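OLD nuclease (Thermus scotoductus, PDB 6P74) degrades linear or supercoiled double-stranded DNA from 5' to 3' as a metal-dependent exonuclease, nicks circular DNA and hydrolyses ATP when stimulated by DNA. Local coordinates at residues I16-G21 with T35-A40; A25-N30 with I313-N318; V176-M181 with A222-P227; G258-F263 with G271-E276; N365-A370 with E413-V418. One frame throughout, in Å; residues are numbered along the deposited sequence.

Contact 1. Residues I16-G21 with T35-A40; sequences IDLPLG and TTILRA. With SO4 (sulfate ion), chain D.
Ile-16, in an extended strand, and Ile-37, on the helix that follows the nucleotide-binding loop, mark the closest approach of the two backbones, with CA to CA 9.2 Å, a gap that their side chains bridge. Ile-16 carries CG1 in the crowded position between its backbone N and carbonyl carbon (chi1 56°), which sends the delta methyl out toward the helix. There Ile-16 CD1 lies 3.8 Å from Ile-37 CG1 and 4.2 Å from Ile-37 CD1, two branched chains meeting at an oblique angle. Two residues further on, Leu-18 projects from the same side of the strand, and its CD2 lies 4.3 Å from Ile-37 CD1. The helix residue thus offers one branch to both strand residues: CG1 near Ile-16 and the terminal methyl near both. All three are buried, and no hydrogen bond joins the segments. At the start of 35-40 the character changes, for Thr-35 belongs to the inferred ATP site and to a Walker A P-loop. Its OG1 donates to sulfate O2 at 2.6 Å, though that oxygen is modelled too close to the backbone and its exact place is doubtful. The sulfate, probably from the crystallisation liquor, also takes bonds from the amides of Gly-31 and Gly-33, as a nucleotide phosphate would in a P-loop. Strand 2-10 lies beside the apolar contact, with Val-7 against Ile-16 and Leu-5 against Ile-37. Helix 34-45 is therefore held between this antiparallel sheet and the mixed sheet, where its Leu-38 packs on Ile-274 and Ile-306.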
# COMPACT_ATOMS: atom_id res chain seq x y z
N ILE A 16 4.46 1.93 -20.76
CA ILE A 16 4.86 3.32 -20.60
C ILE A 16 6.37 3.34 -20.76
O ILE A 16 7.07 2.37 -20.44
CB ILE A 16 4.47 4.08 -19.32
CG1 ILE A 16 4.99 3.32 -18.10
CG2 ILE A 16 2.96 4.28 -19.25
CD1 ILE A 16 5.32 4.19 -16.92
N ASP A 17 6.87 4.48 -21.20
CA ASP A 17 8.29 4.66 -21.46
C ASP A 17 8.60 6.14 -21.28
O ASP A 17 8.16 6.97 -22.08
CB ASP A 17 8.61 4.18 -22.88
CG ASP A 17 10.08 4.27 -23.22
OD1 ASP A 17 10.87 4.79 -22.39
OD2 ASP A 17 10.43 3.81 -24.33
N LEU A 18 9.34 6.50 -20.23
CA LEU A 18 9.62 7.93 -20.12
C LEU A 18 11.08 8.21 -19.84
O LEU A 18 11.75 7.44 -19.15
CB LEU A 18 8.76 8.59 -19.03
CG LEU A 18 9.00 8.16 -17.60
CD1 LEU A 18 8.85 9.37 -16.66
CD2 LEU A 18 8.01 7.09 -17.25
N PRO A 19 11.60 9.31 -20.36
CA PRO A 19 12.95 9.73 -19.97
C PRO A 19 12.96 10.25 -18.55
O PRO A 19 11.94 10.72 -18.02
CB PRO A 19 13.29 10.85 -20.96
CG PRO A 19 11.90 11.43 -21.33
CD PRO A 19 10.99 10.22 -21.35
N LEU A 20 14.12 10.14 -17.92
CA LEU A 20 14.35 10.68 -16.59
C LEU A 20 15.53 11.63 -16.66
O LEU A 20 16.53 11.34 -17.31
CB LEU A 20 14.61 9.56 -15.59
CG LEU A 20 13.47 8.57 -15.40
CD1 LEU A 20 13.95 7.39 -14.58
CD2 LEU A 20 12.31 9.22 -14.71
N GLY A 21 15.39 12.79 -16.02
CA GLY A 21 16.44 13.78 -16.01
C GLY A 21 16.84 14.20 -14.61
O GLY A 21 16.31 13.70 -13.61
N THR A 35 1.94 7.82 -8.83
CA THR A 35 2.63 7.15 -7.74
C THR A 35 3.13 5.77 -8.17
O THR A 35 4.17 5.31 -7.69
CB THR A 35 1.70 7.06 -6.53
OG1 THR A 35 1.38 8.38 -6.08
CG2 THR A 35 2.36 6.30 -5.39
N THR A 36 2.42 5.13 -9.09
CA THR A 36 2.82 3.81 -9.55
C THR A 36 4.14 3.87 -10.33
O THR A 36 4.96 2.95 -10.24
CB THR A 36 1.70 3.20 -10.39
OG1 THR A 36 0.50 3.12 -9.59
CG2 THR A 36 2.07 1.82 -10.91
N ILE A 37 4.37 4.95 -11.07
CA ILE A 37 5.69 5.16 -11.67
C ILE A 37 6.76 5.15 -10.58
O ILE A 37 7.77 4.45 -10.69
CB ILE A 37 5.73 6.46 -12.48
CG1 ILE A 37 4.91 6.31 -13.77
CG2 ILE A 37 7.17 6.87 -12.79
CD1 ILE A 37 4.73 7.59 -14.56
N LEU A 38 6.56 5.93 -9.51
CA LEU A 38 7.56 5.98 -8.46
C LEU A 38 7.76 4.61 -7.81
O LEU A 38 8.90 4.21 -7.54
CB LEU A 38 7.19 7.01 -7.41
CG LEU A 38 7.04 8.44 -7.91
CD1 LEU A 38 6.92 9.36 -6.72
CD2 LEU A 38 8.23 8.81 -8.77
N ARG A 39 6.67 3.88 -7.54
CA ARG A 39 6.81 2.58 -6.88
C ARG A 39 7.57 1.59 -7.77
O ARG A 39 8.34 0.77 -7.26
CB ARG A 39 5.44 2.02 -6.49
CG ARG A 39 4.62 2.96 -5.60
CD ARG A 39 5.04 2.95 -4.12
NE ARG A 39 3.96 2.45 -3.27
CZ ARG A 39 2.95 3.18 -2.81
NH1 ARG A 39 2.86 4.48 -3.10
NH2 ARG A 39 2.01 2.62 -2.06
N ALA A 40 7.37 1.67 -9.09
CA ALA A 40 8.08 0.77 -9.99
C ALA A 40 9.59 0.98 -9.90
O ALA A 40 10.36 0.01 -9.90
CB ALA A 40 7.60 0.97 -11.42
S SO4 D . -1.26 7.45 -8.46
O1 SO4 D . -1.66 7.63 -9.85
O2 SO4 D . -0.14 8.33 -8.18
O3 SO4 D . -2.37 7.79 -7.59
O4 SO4 D . -0.87 6.06 -8.24

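Contact 2. Residues A25-N30 with I313-N318; sequences AIVGPN and IFADVN
Apolar packing carries most of this contact: Val-27 lays its CG1 methyl against the CB of Ala-315 at 3.9 Å, a meeting of two small groups in a buried place. CG1 of Val-27 stands beside its own backbone N (chi1 -43°), and from there it faces the loop 313-318. Two residues earlier on the same side of the strand, Ala-25 brings its CB within 3.9 Å of the carbonyl oxygen of Phe-314, while its CA comes to 6.2 Å from that of Ala-315. That oxygen meets only a methyl from the strand, and its hydrogen bond comes instead from the hydroxyl of Tyr-307. Strand 23-27 runs inside the mixed sheet of the ATPase domain, flanked by parallel strands 304-308 and 323-328, and leads directly into the P-loop, the usual strand-loop-helix order of a P-loop NTPase. Gly-28 opens that loop with a positive phi, at backbone angles where a beta carbon would jam against the preceding carbonyl oxygen; its own carbonyl receives a bond from Lys-34. Polar bonds appear inside 313-318 itself. Asp-316 OD1 accepts the backbone N of Asn-318 at 2.9 Å through its anti lone pair, an Asx turn, and the side-chain ND2 of Asn-318 at 2.7 Å through its syn lone pair. The second bond is fairly straight (157°) and Asp-316 OD1 lies close to the amide plane of Asn-318, 13° out of it, so one carboxylate oxygen ties down both the backbone and the side chain of Asn-318. Beyond the turn, the Val-317 side chain packs on Ile-415 and Val-418 of helix 409-422.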
# COMPACT_ATOMS: atom_id res chain seq x y z
N ALA A 25 9.83 16.05 -12.66
CA ALA A 25 8.64 16.48 -11.93
C ALA A 25 7.45 15.81 -12.58
O ALA A 25 7.12 16.10 -13.74
CB ALA A 25 8.48 18.00 -11.95
N ILE A 26 6.80 14.92 -11.83
CA ILE A 26 5.75 14.06 -12.36
C ILE A 26 4.41 14.56 -11.84
O ILE A 26 4.19 14.59 -10.62
CB ILE A 26 5.98 12.60 -11.97
CG1 ILE A 26 7.42 12.19 -12.34
CG2 ILE A 26 4.91 11.74 -12.57
CD1 ILE A 26 7.70 10.70 -12.19
N VAL A 27 3.52 14.96 -12.75
CA VAL A 27 2.22 15.53 -12.39
C VAL A 27 1.12 14.79 -13.13
O VAL A 27 1.35 14.11 -14.14
CB VAL A 27 2.13 17.03 -12.70
CG1 VAL A 27 3.40 17.73 -12.28
CG2 VAL A 27 1.87 17.23 -14.17
N GLY A 28 -0.10 14.94 -12.63
CA GLY A 28 -1.26 14.28 -13.19
C GLY A 28 -2.25 13.95 -12.09
O GLY A 28 -1.94 14.05 -10.91
N PRO A 29 -3.46 13.53 -12.47
CA PRO A 29 -4.50 13.27 -11.46
C PRO A 29 -4.22 12.01 -10.64
O PRO A 29 -3.40 11.15 -10.98
CB PRO A 29 -5.77 13.11 -12.29
CG PRO A 29 -5.46 13.82 -13.58
CD PRO A 29 -4.01 13.51 -13.83
N ASN A 30 -4.98 11.91 -9.55
CA ASN A 30 -4.79 10.86 -8.55
C ASN A 30 -5.31 9.51 -9.06
O ASN A 30 -6.46 9.40 -9.50
CB ASN A 30 -5.49 11.23 -7.25
CG ASN A 30 -4.80 12.37 -6.53
OD1 ASN A 30 -3.60 12.59 -6.72
ND2 ASN A 30 -5.54 13.08 -5.70
N ILE A 313 4.27 24.95 -7.09
CA ILE A 313 5.57 25.51 -6.75
C ILE A 313 6.68 24.56 -7.18
O ILE A 313 7.74 25.01 -7.61
CB ILE A 313 5.61 25.84 -5.25
CG1 ILE A 313 4.70 27.05 -4.97
CG2 ILE A 313 7.03 26.11 -4.78
CD1 ILE A 313 4.04 27.00 -3.58
N PHE A 314 6.43 23.25 -7.15
CA PHE A 314 7.39 22.24 -7.58
C PHE A 314 7.25 21.86 -9.05
O PHE A 314 8.07 21.07 -9.56
CB PHE A 314 7.25 20.98 -6.72
CG PHE A 314 7.73 21.15 -5.31
CD1 PHE A 314 6.88 21.66 -4.33
CD2 PHE A 314 9.03 20.81 -4.96
CE1 PHE A 314 7.33 21.83 -3.03
CE2 PHE A 314 9.49 20.96 -3.66
CZ PHE A 314 8.64 21.48 -2.69
N ALA A 315 6.26 22.37 -9.76
CA ALA A 315 6.08 22.02 -11.17
C ALA A 315 6.14 23.33 -11.94
O ALA A 315 5.11 23.97 -12.17
CB ALA A 315 4.80 21.26 -11.38
N ASP A 316 7.35 23.72 -12.33
CA ASP A 316 7.63 25.03 -12.91
C ASP A 316 7.53 24.95 -14.43
O ASP A 316 8.26 24.17 -15.06
CB ASP A 316 9.03 25.49 -12.50
CG ASP A 316 9.19 26.98 -12.61
OD1 ASP A 316 8.96 27.54 -13.72
OD2 ASP A 316 9.54 27.59 -11.57
N VAL A 317 6.67 25.78 -15.03
CA VAL A 317 6.54 25.74 -16.48
C VAL A 317 7.83 26.20 -17.16
O VAL A 317 8.13 25.79 -18.28
CB VAL A 317 5.34 26.57 -16.97
CG1 VAL A 317 5.55 27.96 -16.61
CG2 VAL A 317 5.22 26.51 -18.45
N ASN A 318 8.62 27.06 -16.51
CA ASN A 318 9.86 27.50 -17.13
C ASN A 318 10.89 26.40 -17.16
O ASN A 318 11.86 26.47 -17.93
CB ASN A 318 10.41 28.73 -16.41
CG ASN A 318 9.35 29.83 -16.27
OD1 ASN A 318 9.15 30.65 -17.18
ND2 ASN A 318 8.65 29.83 -15.14

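Contact 3. Residues V176-M181 with A222-P227; sequences VYEQAM and ADPANP
Tyr-177 reaches from helix 170-184 across to the loop 222-227, a helix-to-loop contact within the dimerization domain, far from the annotated sites. The ring leaves the helix with CG anti to the backbone N (chi1 171°) and points its hydroxyl end at Ala-222. Pro-224 approaches near the base of the ring, its CB 4.1 Å from Tyr-177 CD2, so that the proline and the tyrosine side chain run across each other on a slant. On the other side of the ring axis the methyl of Ala-222 lies 4.1 Å from CE1. Glu-178, the next residue along the helix, turns its carboxylate back so that OE1 lies in the ring plane at the CD2-CE2 edge of Tyr-177, and the same OE1 comes within 4.2 Å of Pro-224 CG; its OE2 is salt-bridged to Arg-185. At the hydroxyl, the backbone N of Phe-221 is the stronger partner, and the amide of Ala-222 adds a weak bond of 3.3 Å, bent to 133°. The ring of Phe-221 also meets that of Tyr-177 with the planes almost perpendicular. The second subunit takes part as well: Gln-234 of that chain donates its NE2 to the carbonyl oxygen of Ala-222, and packs on Tyr-177, consistent with the role of this region in forming the homodimer. The loop holds its own shape through an Asx turn, in which Asp-223 OD1 accepts the backbone N of Ala-225 at 2.9 Å, on its anti side and 18° out of the carboxylate plane.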
# COMPACT_ATOMS: atom_id res chain seq x y z
N VAL A 176 29.92 3.89 28.07
CA VAL A 176 28.89 4.79 28.57
C VAL A 176 27.51 4.28 28.16
O VAL A 176 26.56 4.33 28.94
CB VAL A 176 29.13 6.22 28.09
CG1 VAL A 176 28.08 7.15 28.67
CG2 VAL A 176 30.53 6.68 28.49
N TYR A 177 27.39 3.76 26.94
CA TYR A 177 26.11 3.22 26.49
C TYR A 177 25.64 2.08 27.39
O TYR A 177 24.50 2.10 27.88
CB TYR A 177 26.22 2.77 25.03
CG TYR A 177 25.00 2.00 24.58
CD1 TYR A 177 23.85 2.67 24.16
CD2 TYR A 177 24.99 0.61 24.59
CE1 TYR A 177 22.74 1.98 23.76
CE2 TYR A 177 23.87 -0.09 24.20
CZ TYR A 177 22.75 0.60 23.78
OH TYR A 177 21.64 -0.09 23.38
N GLU A 178 26.50 1.09 27.64
CA GLU A 178 26.14 -0.01 28.53
C GLU A 178 25.81 0.49 29.93
O GLU A 178 24.89 -0.02 30.58
CB GLU A 178 27.28 -1.03 28.61
CG GLU A 178 27.54 -1.77 27.31
CD GLU A 178 26.31 -2.49 26.79
OE1 GLU A 178 26.19 -2.63 25.55
OE2 GLU A 178 25.47 -2.92 27.61
N GLN A 179 26.56 1.47 30.41
CA GLN A 179 26.27 2.08 31.70
C GLN A 179 24.84 2.60 31.74
O GLN A 179 24.15 2.47 32.76
CB GLN A 179 27.28 3.20 31.95
CG GLN A 179 27.29 3.81 33.33
CD GLN A 179 28.43 4.82 33.46
OE1 GLN A 179 29.55 4.57 33.01
NE2 GLN A 179 28.14 5.99 34.05
N ALA A 180 24.37 3.20 30.65
CA ALA A 180 23.00 3.69 30.61
C ALA A 180 22.00 2.55 30.50
O ALA A 180 20.94 2.59 31.13
CB ALA A 180 22.83 4.67 29.45
N MET A 181 22.32 1.52 29.71
CA MET A 181 21.43 0.37 29.62
C MET A 181 21.27 -0.33 30.97
O MET A 181 20.20 -0.90 31.25
CB MET A 181 21.92 -0.61 28.56
CG MET A 181 21.48 -0.27 27.14
SD MET A 181 19.68 -0.18 26.95
CE MET A 181 19.23 -1.87 27.32
N ALA A 222 20.72 1.13 20.46
CA ALA A 222 21.73 1.40 19.45
C ALA A 222 22.64 0.20 19.33
O ALA A 222 22.80 -0.57 20.29
CB ALA A 222 22.51 2.68 19.76
N ASP A 223 23.24 0.04 18.15
CA ASP A 223 24.39 -0.85 18.02
C ASP A 223 25.59 -0.05 18.53
O ASP A 223 26.01 0.91 17.87
CB ASP A 223 24.59 -1.29 16.57
CG ASP A 223 25.65 -2.39 16.42
OD1 ASP A 223 26.68 -2.35 17.13
OD2 ASP A 223 25.43 -3.30 15.59
N PRO A 224 26.14 -0.39 19.70
CA PRO A 224 27.27 0.40 20.22
C PRO A 224 28.48 0.39 19.31
O PRO A 224 29.29 1.32 19.38
CB PRO A 224 27.58 -0.27 21.58
CG PRO A 224 26.91 -1.61 21.52
CD PRO A 224 25.72 -1.46 20.61
N ALA A 225 28.61 -0.61 18.43
CA ALA A 225 29.70 -0.62 17.46
C ALA A 225 29.50 0.46 16.40
O ALA A 225 30.46 1.13 16.00
CB ALA A 225 29.80 -2.00 16.82
N ASN A 226 28.27 0.63 15.93
CA ASN A 226 27.93 1.58 14.86
C ASN A 226 26.79 2.47 15.35
O ASN A 226 25.63 2.30 14.95
CB ASN A 226 27.55 0.85 13.58
CG ASN A 226 27.39 1.79 12.40
OD1 ASN A 226 27.92 2.91 12.40
ND2 ASN A 226 26.67 1.34 11.38
N PRO A 227 27.09 3.45 16.21
CA PRO A 227 26.01 4.23 16.85
C PRO A 227 25.29 5.17 15.91
O PRO A 227 24.07 5.36 16.05
CB PRO A 227 26.75 4.99 17.96
CG PRO A 227 28.14 5.14 17.43
CD PRO A 227 28.43 3.88 16.66

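Contact 4. Residues G258-F263 with G271-E276; sequences GIFEAF and GTVIIE
Phe-260 reaches out from helix 246-266 toward Val-273 and Ile-275 on strand 272-276; the CA atoms of Phe-260 and Val-273 are 10.8 Å apart, and the phenylalanine side chain bridges about half of that gap, the strand residues the rest. Its CB bond is aimed at the strand, and CG lies beside the backbone N, anti to the carbonyl carbon (chi1 -85°). The approach to the strand is made at the far end of the ring. CE1 comes to 4.4 Å from Val-273 CG1, and CZ closes to 3.9 Å on the same methyl, which lies at the ring edge in its plane. CZ also touches Ile-275 CD1 at 4.1 Å, from an oblique direction. Val-273 and Ile-275, two residues apart and so on one face of the strand, put these two methyl groups 4.2 Å from each other, and the ring tip points at the pair. Elsewhere the ring packs edge-to-face with Phe-290 and against Leu-293 and Met-297 of helix 284-299. The strand is inner in the mixed sheet, and its run of apolar residues ending in Glu-276 is consistent with the Walker B strand of ABC-type ATPases. Since carbon alone meets carbon between these segments, their contact rests on dispersion and the burial of apolar surface, with no hydrogen bond between 258-263 and 271-276.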
# COMPACT_ATOMS: atom_id res chain seq x y z
N GLY A 258 15.50 20.66 6.37
CA GLY A 258 16.78 20.92 7.02
C GLY A 258 17.82 19.88 6.66
O GLY A 258 19.01 20.20 6.52
N ILE A 259 17.41 18.61 6.52
CA ILE A 259 18.37 17.58 6.14
C ILE A 259 18.92 17.87 4.75
O ILE A 259 20.13 17.81 4.52
CB ILE A 259 17.73 16.17 6.22
CG1 ILE A 259 17.60 15.71 7.67
CG2 ILE A 259 18.60 15.14 5.47
CD1 ILE A 259 16.51 14.70 7.85
N PHE A 260 18.04 18.23 3.82
CA PHE A 260 18.51 18.52 2.47
C PHE A 260 19.38 19.77 2.43
O PHE A 260 20.31 19.85 1.62
CB PHE A 260 17.33 18.66 1.52
CG PHE A 260 16.86 17.35 0.98
CD1 PHE A 260 17.42 16.84 -0.19
CD2 PHE A 260 15.88 16.62 1.62
CE1 PHE A 260 16.99 15.63 -0.70
CE2 PHE A 260 15.45 15.42 1.11
CZ PHE A 260 16.01 14.92 -0.05
N GLU A 261 19.09 20.74 3.28
CA GLU A 261 19.97 21.90 3.38
C GLU A 261 21.34 21.52 3.93
O GLU A 261 22.35 22.10 3.52
CB GLU A 261 19.30 22.99 4.22
CG GLU A 261 20.16 24.21 4.56
CD GLU A 261 20.63 25.01 3.34
OE1 GLU A 261 20.07 24.81 2.25
OE2 GLU A 261 21.58 25.83 3.49
N ALA A 262 21.41 20.54 4.83
CA ALA A 262 22.73 20.10 5.28
C ALA A 262 23.49 19.40 4.14
O ALA A 262 24.69 19.63 3.96
CB ALA A 262 22.61 19.19 6.50
N PHE A 263 22.80 18.56 3.35
CA PHE A 263 23.43 17.95 2.18
C PHE A 263 24.07 18.99 1.28
O PHE A 263 25.21 18.83 0.83
CB PHE A 263 22.40 17.16 1.38
CG PHE A 263 22.19 15.76 1.87
CD1 PHE A 263 23.26 14.92 2.13
CD2 PHE A 263 20.91 15.26 2.05
CE1 PHE A 263 23.05 13.63 2.57
CE2 PHE A 263 20.70 13.97 2.50
CZ PHE A 263 21.77 13.16 2.75
N GLY A 271 23.54 11.03 -5.25
CA GLY A 271 22.85 10.17 -6.20
C GLY A 271 21.38 10.50 -6.37
O GLY A 271 21.00 11.68 -6.39
N THR A 272 20.54 9.47 -6.48
CA THR A 272 19.17 9.63 -6.92
C THR A 272 18.22 9.54 -5.74
O THR A 272 18.25 8.57 -4.98
CB THR A 272 18.79 8.58 -7.96
OG1 THR A 272 19.60 8.77 -9.13
CG2 THR A 272 17.29 8.74 -8.34
N VAL A 273 17.34 10.53 -5.64
CA VAL A 273 16.34 10.64 -4.58
C VAL A 273 14.97 10.71 -5.24
O VAL A 273 14.77 11.47 -6.19
CB VAL A 273 16.57 11.89 -3.71
CG1 VAL A 273 15.57 11.92 -2.57
CG2 VAL A 273 18.00 11.95 -3.20
N ILE A 274 14.05 9.92 -4.74
CA ILE A 274 12.67 9.93 -5.20
C ILE A 274 11.82 10.46 -4.06
O ILE A 274 11.97 10.01 -2.92
CB ILE A 274 12.24 8.52 -5.63
CG1 ILE A 274 13.02 8.11 -6.88
CG2 ILE A 274 10.74 8.47 -5.82
CD1 ILE A 274 12.67 6.74 -7.39
N ILE A 275 10.96 11.43 -4.35
CA ILE A 275 10.12 12.02 -3.31
C ILE A 275 8.68 11.97 -3.75
O ILE A 275 8.33 12.41 -4.86
CB ILE A 275 10.54 13.45 -2.95
CG1 ILE A 275 12.02 13.46 -2.58
CG2 ILE A 275 9.74 13.94 -1.75
CD1 ILE A 275 12.58 14.82 -2.32
N GLU A 276 7.85 11.38 -2.91
CA GLU A 276 6.41 11.40 -3.06
C GLU A 276 5.91 12.71 -2.44
O GLU A 276 5.94 12.86 -1.21
CB GLU A 276 5.84 10.18 -2.35
CG GLU A 276 4.52 9.70 -2.79
CD GLU A 276 4.07 8.52 -1.95
OE1 GLU A 276 3.67 7.49 -2.54
OE2 GLU A 276 4.14 8.62 -0.70

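Contact 5. Residues N365-A370 with E413-V418; sequences NEVLFA and ELIVGV
Val-367 and Ile-415 touch through methyl groups: Ile-415 CG2 lies 4.1 Å from Val-367 CG2 and 4.2 Å from Val-367 CG1, so the valine presents both branches to a single methyl. The two side chains approach on a slant. Beside them Leu-368 meets Val-418, its CD2 4.2 Å from Val-418 CG1, with the side chains at about a right angle. The beta-carbon bond of Leu-368 is not aimed at the helix; CG stands anti to the carbonyl carbon (chi1 -55°), and the branch then carries CD2 nearer. On the helix the partners are three residues apart, Ile-415 and Val-418, close to one turn, which lines them up on one side. A short 3-10 segment supports the other half: Leu-368 N bonds to Asn-365 O at 2.8 Å and Phe-369 N to Glu-366 O at 2.9 Å. Further out, Asn-365 holds this segment to the loop of the ATPase domain, OD1 taking the backbone N of Val-317 and ND2 giving to the carbonyl oxygen of Pro-312. Val-367 and Ile-415 also pack on Ala-373 and Leu-375, respectively, of strand 372-376, inside the parallel sheet of the Toprim domain, while Glu-413 of helix 409-422 is salt-bridged to Arg-353 and Arg-462. The contact thus lies about where the chain is inferred to pass from the ATPase domain into the Toprim domain. Across the two segments only buried methyl groups meet, so between 365-370 and 413-418 cohesion comes from apolar burial, while the directional bonds, such as those of Asn-365, lie around it.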
# COMPACT_ATOMS: atom_id res chain seq x y z
N ASN A 365 1.80 28.09 -13.33
CA ASN A 365 2.01 26.64 -13.32
C ASN A 365 0.71 25.86 -13.12
O ASN A 365 0.67 24.67 -13.45
CB ASN A 365 3.03 26.26 -12.23
CG ASN A 365 4.37 26.95 -12.41
OD1 ASN A 365 4.80 27.24 -13.53
ND2 ASN A 365 5.06 27.21 -11.30
N GLU A 366 -0.34 26.50 -12.60
CA GLU A 366 -1.65 25.87 -12.50
C GLU A 366 -2.09 25.22 -13.81
O GLU A 366 -2.88 24.27 -13.81
CB GLU A 366 -2.70 26.92 -12.09
CG GLU A 366 -2.47 27.52 -10.72
CD GLU A 366 -2.73 26.53 -9.60
OE1 GLU A 366 -3.33 25.46 -9.87
OE2 GLU A 366 -2.33 26.83 -8.46
N VAL A 367 -1.60 25.73 -14.94
CA VAL A 367 -1.95 25.10 -16.21
C VAL A 367 -1.67 23.61 -16.17
O VAL A 367 -2.34 22.83 -16.84
CB VAL A 367 -1.18 25.76 -17.38
CG1 VAL A 367 -1.89 25.51 -18.66
CG2 VAL A 367 -1.12 27.24 -17.17
N LEU A 368 -0.66 23.19 -15.41
CA LEU A 368 -0.26 21.79 -15.42
C LEU A 368 -1.23 20.91 -14.65
O LEU A 368 -1.14 19.69 -14.77
CB LEU A 368 1.15 21.64 -14.84
CG LEU A 368 2.21 22.49 -15.52
CD1 LEU A 368 3.46 22.51 -14.66
CD2 LEU A 368 2.50 21.97 -16.91
N PHE A 369 -2.15 21.48 -13.89
CA PHE A 369 -3.03 20.68 -13.04
C PHE A 369 -4.48 20.72 -13.49
O PHE A 369 -5.34 20.16 -12.81
CB PHE A 369 -2.90 21.14 -11.59
CG PHE A 369 -1.49 21.06 -11.11
CD1 PHE A 369 -0.92 19.83 -10.85
CD2 PHE A 369 -0.71 22.19 -11.01
CE1 PHE A 369 0.38 19.73 -10.44
CE2 PHE A 369 0.59 22.10 -10.60
CZ PHE A 369 1.14 20.88 -10.32
N ALA A 370 -4.76 21.33 -14.64
CA ALA A 370 -6.13 21.63 -15.04
C ALA A 370 -6.59 20.65 -16.12
O ALA A 370 -5.78 20.07 -16.85
CB ALA A 370 -6.22 23.06 -15.57
N GLU A 413 2.93 32.24 -26.23
CA GLU A 413 3.74 31.27 -26.98
C GLU A 413 4.33 30.21 -26.07
O GLU A 413 4.27 29.01 -26.37
CB GLU A 413 4.88 31.97 -27.70
CG GLU A 413 4.55 32.73 -28.90
CD GLU A 413 5.79 32.90 -29.73
OE1 GLU A 413 6.26 31.89 -30.29
OE2 GLU A 413 6.33 34.03 -29.77
N LEU A 414 4.94 30.64 -24.97
CA LEU A 414 5.61 29.69 -24.10
C LEU A 414 4.62 28.67 -23.55
O LEU A 414 4.83 27.47 -23.67
CB LEU A 414 6.34 30.42 -22.97
CG LEU A 414 7.16 29.59 -21.99
CD1 LEU A 414 8.08 28.62 -22.74
CD2 LEU A 414 7.99 30.53 -21.16
N ILE A 415 3.51 29.15 -22.98
CA ILE A 415 2.56 28.25 -22.34
C ILE A 415 1.87 27.38 -23.37
O ILE A 415 1.57 26.21 -23.11
CB ILE A 415 1.52 29.04 -21.51
CG1 ILE A 415 2.19 29.94 -20.48
CG2 ILE A 415 0.55 28.08 -20.82
CD1 ILE A 415 3.17 29.23 -19.62
N VAL A 416 1.57 27.94 -24.55
CA VAL A 416 1.04 27.14 -25.65
C VAL A 416 1.98 25.98 -25.97
O VAL A 416 1.56 24.82 -26.11
CB VAL A 416 0.78 28.01 -26.89
CG1 VAL A 416 0.79 27.13 -28.15
CG2 VAL A 416 -0.55 28.70 -26.76
N GLY A 417 3.28 26.26 -26.09
CA GLY A 417 4.24 25.22 -26.44
C GLY A 417 4.30 24.10 -25.41
O GLY A 417 4.40 22.93 -25.75
N VAL A 418 4.20 24.46 -24.13
CA VAL A 418 4.14 23.45 -23.08
C VAL A 418 2.83 22.68 -23.15
O VAL A 418 2.82 21.44 -23.14
CB VAL A 418 4.35 24.12 -21.70
CG1 VAL A 418 4.07 23.14 -20.59
CG2 VAL A 418 5.77 24.65 -21.61

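Overall arrangement
Contacts 1, 2 and 4 gather round the mixed sheet of the ATPase domain. Contacts 1 and 2, with centres about 14 Å apart, interleave along the chain and touch where Ile-37 and Leu-38 pack on Ile-26; contacts 1 and 4 are joined by the salt bridge of Arg-39 with Glu-276. Contact 2, whose segments are 283 residues apart, encloses contacts 3 and 4 in its loop. Contact 5 follows it in sequence, centres about 10 Å apart, linked through Val-317 and Asn-365, and so couples the ATPase domain to the Toprim domain. Contact 3, its centre about 55 Å from that of contact 5, lies in the dimerization domain, consistent with dimerization and nuclease parts facing away from each other.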